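Side-chain contact in TBC1 domain family member 22A (Homo sapiens, PDB 2QFZ), which may act as a GTPase-activating protein for Rab family GTPases through its Rab-GAP TBC domain, the part crystallised here: residues Arg106-Asp111 against Ile133-Ala138. Numbering follows the deposited sequence.
Sequences RQIHID and ILFIWA
I108 reaches from helix 102-111 onto the backbone of helix 124-140 with the end of its longer branch. The contact is tightest where its CD1 lies 3.6 Å from the backbone N of F135 and 3.9 Å from the carbonyl C of L134, over the peptide that joins the two residues. CG1 stands anti to the carbonyl carbon of I108 (chi1 -64°), and the extended second torsion (chi2 158°) carries CD1 outward to that peptide. Side-chain contact flanks it: CB of F135 is 4.0 Å from I108 CD1, CB of L134 4.3 Å. The two helices belong to the all-helical Rab-GAP TBC domain, and within these segments I108 is the one residue of helix 102-111 that touches helix 124-140, CA of I108 and CA of F135 standing 7.4 Å apart. On one flank L134 is buried, touching I112 and also I150, N151 and V154, while I108 also meets Y146, whose OH is hydrogen-bonded to D111 OD2. The F135 flank lies nearer solvent. F135 is partly exposed; CG anti to the backbone N (chi1 -176°) leaves the ring with an edge toward I108 CD1, which lies near the ring plane.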
ATOM      1  N   ARG A 106     -10.094   5.368 -20.620  1.00 38.05           N
ATOM      2  CA  ARG A 106     -11.129   4.328 -20.707  0.50 36.50           C
ATOM      3  C   ARG A 106     -10.788   3.163 -19.803  1.00 34.21           C
ATOM      4  O   ARG A 106     -11.675   2.662 -19.092  1.00 33.44           O
ATOM      5  CB  ARG A 106     -11.349   3.820 -22.144  0.50 37.55           C
ATOM      6  CG  ARG A 106     -12.622   2.939 -22.269  0.50 37.37           C
ATOM      7  CD  ARG A 106     -12.796   2.289 -23.664  0.50 37.68           C
ATOM      8  NE  ARG A 106     -14.100   1.609 -23.767  0.50 37.03           N
ATOM      9  CZ  ARG A 106     -14.312   0.305 -23.568  0.50 37.17           C
ATOM     10  NH1 ARG A 106     -13.312  -0.515 -23.260  0.50 36.93           N
ATOM     11  NH2 ARG A 106     -15.541  -0.187 -23.678  0.50 37.28           N
ATOM     12  N   GLN A 107      -9.522   2.723 -19.815  1.00 32.53           N
ATOM     13  CA  GLN A 107      -9.084   1.697 -18.859  1.00 33.88           C
ATOM     14  C   GLN A 107      -9.375   2.106 -17.397  1.00 32.22           C
ATOM     15  O   GLN A 107      -9.901   1.297 -16.598  1.00 31.60           O
ATOM     16  CB  GLN A 107      -7.598   1.373 -19.058  1.00 39.79           C
ATOM     17  CG  GLN A 107      -7.288   0.519 -20.305  1.00 42.71           C
ATOM     18  CD  GLN A 107      -5.834   0.076 -20.350  1.00 44.91           C
ATOM     19  OE1 GLN A 107      -5.465  -0.956 -19.767  1.00 48.46           O
ATOM     20  NE2 GLN A 107      -4.990   0.868 -21.022  1.00 44.91           N
ATOM     21  N   ILE A 108      -9.074   3.361 -17.046  1.00 32.27           N
ATOM     22  CA  ILE A 108      -9.272   3.846 -15.663  1.00 31.74           C
ATOM     23  C   ILE A 108     -10.767   3.936 -15.318  1.00 36.47           C
ATOM     24  O   ILE A 108     -11.160   3.605 -14.198  1.00 37.35           O
ATOM     25  CB  ILE A 108      -8.556   5.214 -15.399  1.00 29.07           C
ATOM     26  CG1 ILE A 108      -7.043   5.058 -15.519  1.00 27.37           C
ATOM     27  CG2 ILE A 108      -8.979   5.815 -14.038  1.00 23.49           C
ATOM     28  CD1 ILE A 108      -6.267   6.382 -15.813  1.00 27.16           C
ATOM     29  N   HIS A 109     -11.585   4.350 -16.291  1.00 40.95           N
ATOM     30  CA  HIS A 109     -13.059   4.477 -16.109  1.00 43.43           C
ATOM     31  C   HIS A 109     -13.746   3.138 -15.885  1.00 41.32           C
ATOM     32  O   HIS A 109     -14.797   3.072 -15.253  1.00 44.74           O
ATOM     33  CB  HIS A 109     -13.694   5.168 -17.337  1.00 50.64           C
ATOM     34  CG  HIS A 109     -15.011   5.848 -17.058  1.00 55.26           C
ATOM     35  ND1 HIS A 109     -15.875   5.442 -16.061  1.00 58.27           N
ATOM     36  CD2 HIS A 109     -15.614   6.899 -17.668  1.00 58.58           C
ATOM     37  CE1 HIS A 109     -16.947   6.217 -16.062  1.00 58.09           C
ATOM     38  NE2 HIS A 109     -16.812   7.112 -17.025  1.00 58.88           N
ATOM     39  N   ILE A 110     -13.162   2.062 -16.403  1.00 39.50           N
ATOM     40  CA  ILE A 110     -13.711   0.717 -16.218  1.00 38.16           C
ATOM     41  C   ILE A 110     -13.355   0.113 -14.861  1.00 35.52           C
ATOM     42  O   ILE A 110     -14.187  -0.534 -14.215  1.00 37.90           O
ATOM     43  CB  ILE A 110     -13.225  -0.216 -17.335  1.00 39.66           C
ATOM     44  CG1 ILE A 110     -13.919   0.168 -18.654  1.00 39.94           C
ATOM     45  CG2 ILE A 110     -13.494  -1.695 -16.984  1.00 39.82           C
ATOM     46  CD1 ILE A 110     -13.131  -0.234 -19.899  1.00 44.06           C
ATOM     47  N   ASP A 111     -12.117   0.318 -14.442  1.00 34.64           N
ATOM     48  CA  ASP A 111     -11.605  -0.241 -13.188  1.00 34.09           C
ATOM     49  C   ASP A 111     -12.088   0.496 -11.955  1.00 31.25           C
ATOM     50  O   ASP A 111     -12.525  -0.148 -11.011  1.00 27.51           O
ATOM     51  CB  ASP A 111     -10.075  -0.234 -13.178  1.00 35.81           C
ATOM     52  CG  ASP A 111      -9.468  -1.221 -14.189  1.00 40.06           C
ATOM     53  OD1 ASP A 111     -10.219  -2.053 -14.768  1.00 41.22           O
ATOM     54  OD2 ASP A 111      -8.243  -1.136 -14.400  1.00 36.10           O
ATOM     55  N   ILE A 133      -6.257  11.497 -10.220  1.00 26.60           N
ATOM     56  CA  ILE A 133      -4.902  11.143  -9.680  1.00 23.60           C
ATOM     57  C   ILE A 133      -4.213  10.100 -10.571  1.00 21.48           C
ATOM     58  O   ILE A 133      -3.036  10.241 -10.941  1.00 22.22           O
ATOM     59  CB  ILE A 133      -4.976  10.576  -8.225  1.00 22.72           C
ATOM     60  CG1 ILE A 133      -5.293  11.680  -7.214  1.00 19.29           C
ATOM     61  CG2 ILE A 133      -3.637   9.879  -7.809  1.00 18.62           C
ATOM     62  CD1 ILE A 133      -5.689  11.138  -5.809  1.00 21.40           C
ATOM     63  N   LEU A 134      -4.967   9.049 -10.920  1.00 24.32           N
ATOM     64  CA  LEU A 134      -4.436   7.923 -11.691  1.00 22.05           C
ATOM     65  C   LEU A 134      -4.127   8.334 -13.148  1.00 21.94           C
ATOM     66  O   LEU A 134      -3.062   8.029 -13.684  1.00 25.77           O
ATOM     67  CB  LEU A 134      -5.410   6.706 -11.601  1.00 22.23           C
ATOM     68  CG  LEU A 134      -5.409   5.992 -10.244  1.00 19.45           C
ATOM     69  CD1 LEU A 134      -6.587   5.065 -10.094  1.00 23.81           C
ATOM     70  CD2 LEU A 134      -4.081   5.262 -10.072  1.00 25.12           C
ATOM     71  N   PHE A 135      -5.005   9.116 -13.752  1.00 23.18           N
ATOM     72  CA  PHE A 135      -4.747   9.671 -15.100  1.00 25.90           C
ATOM     73  C   PHE A 135      -3.493  10.590 -15.150  1.00 23.91           C
ATOM     74  O   PHE A 135      -2.644  10.475 -16.070  1.00 19.74           O
ATOM     75  CB  PHE A 135      -6.008  10.405 -15.614  1.00 32.71           C
ATOM     76  CG  PHE A 135      -5.886  10.929 -17.021  1.00 34.15           C
ATOM     77  CD1 PHE A 135      -6.207  10.133 -18.097  1.00 35.71           C
ATOM     78  CD2 PHE A 135      -5.463  12.220 -17.263  1.00 38.83           C
ATOM     79  CE1 PHE A 135      -6.075  10.608 -19.411  1.00 37.56           C
ATOM     80  CE2 PHE A 135      -5.327  12.700 -18.580  1.00 39.50           C
ATOM     81  CZ  PHE A 135      -5.643  11.887 -19.644  1.00 37.84           C
ATOM     82  N   ILE A 136      -3.350  11.480 -14.170  1.00 23.00           N
ATOM     83  CA  ILE A 136      -2.157  12.362 -14.117  1.00 22.81           C
ATOM     84  C   ILE A 136      -0.862  11.564 -13.878  1.00 22.96           C
ATOM     85  O   ILE A 136       0.156  11.776 -14.558  1.00 25.11           O
ATOM     86  CB  ILE A 136      -2.336  13.495 -13.065  1.00 22.92           C
ATOM     87  CG1 ILE A 136      -3.317  14.558 -13.599  1.00 24.36           C
ATOM     88  CG2 ILE A 136      -1.011  14.177 -12.700  1.00 23.45           C
ATOM     89  CD1 ILE A 136      -3.722  15.593 -12.538  1.00 23.79           C
ATOM     90  N   TRP A 137      -0.890  10.631 -12.924  1.00 21.91           N
ATOM     91  CA  TRP A 137       0.271   9.750 -12.701  1.00 18.90           C
ATOM     92  C   TRP A 137       0.724   9.032 -14.007  1.00 17.64           C
ATOM     93  O   TRP A 137       1.915   8.984 -14.330  1.00 18.75           O
ATOM     94  CB  TRP A 137      -0.008   8.730 -11.581  1.00 19.53           C
ATOM     95  CG  TRP A 137       1.234   8.068 -11.211  1.00 18.37           C
ATOM     96  CD1 TRP A 137       2.106   8.457 -10.248  1.00 19.76           C
ATOM     97  CD2 TRP A 137       1.793   6.912 -11.825  1.00 20.16           C
ATOM     98  NE1 TRP A 137       3.190   7.593 -10.214  1.00 20.22           N
ATOM     99  CE2 TRP A 137       3.017   6.639 -11.174  1.00 19.57           C
ATOM    100  CE3 TRP A 137       1.360   6.041 -12.849  1.00 21.55           C
ATOM    101  CZ2 TRP A 137       3.828   5.562 -11.523  1.00 19.67           C
ATOM    102  CZ3 TRP A 137       2.200   4.981 -13.212  1.00 21.15           C
ATOM    103  CH2 TRP A 137       3.399   4.755 -12.542  1.00 18.86           C
ATOM    104  N   ALA A 138      -0.254   8.510 -14.749  1.00 22.33           N
ATOM    105  CA  ALA A 138      -0.032   7.717 -15.969  1.00 23.69           C
ATOM    106  C   ALA A 138       0.587   8.551 -17.091  1.00 24.63           C
ATOM    107  O   ALA A 138       1.546   8.129 -17.698  1.00 22.82           O
ATOM    108  CB  ALA A 138      -1.327   7.105 -16.431  1.00 19.53           C
TER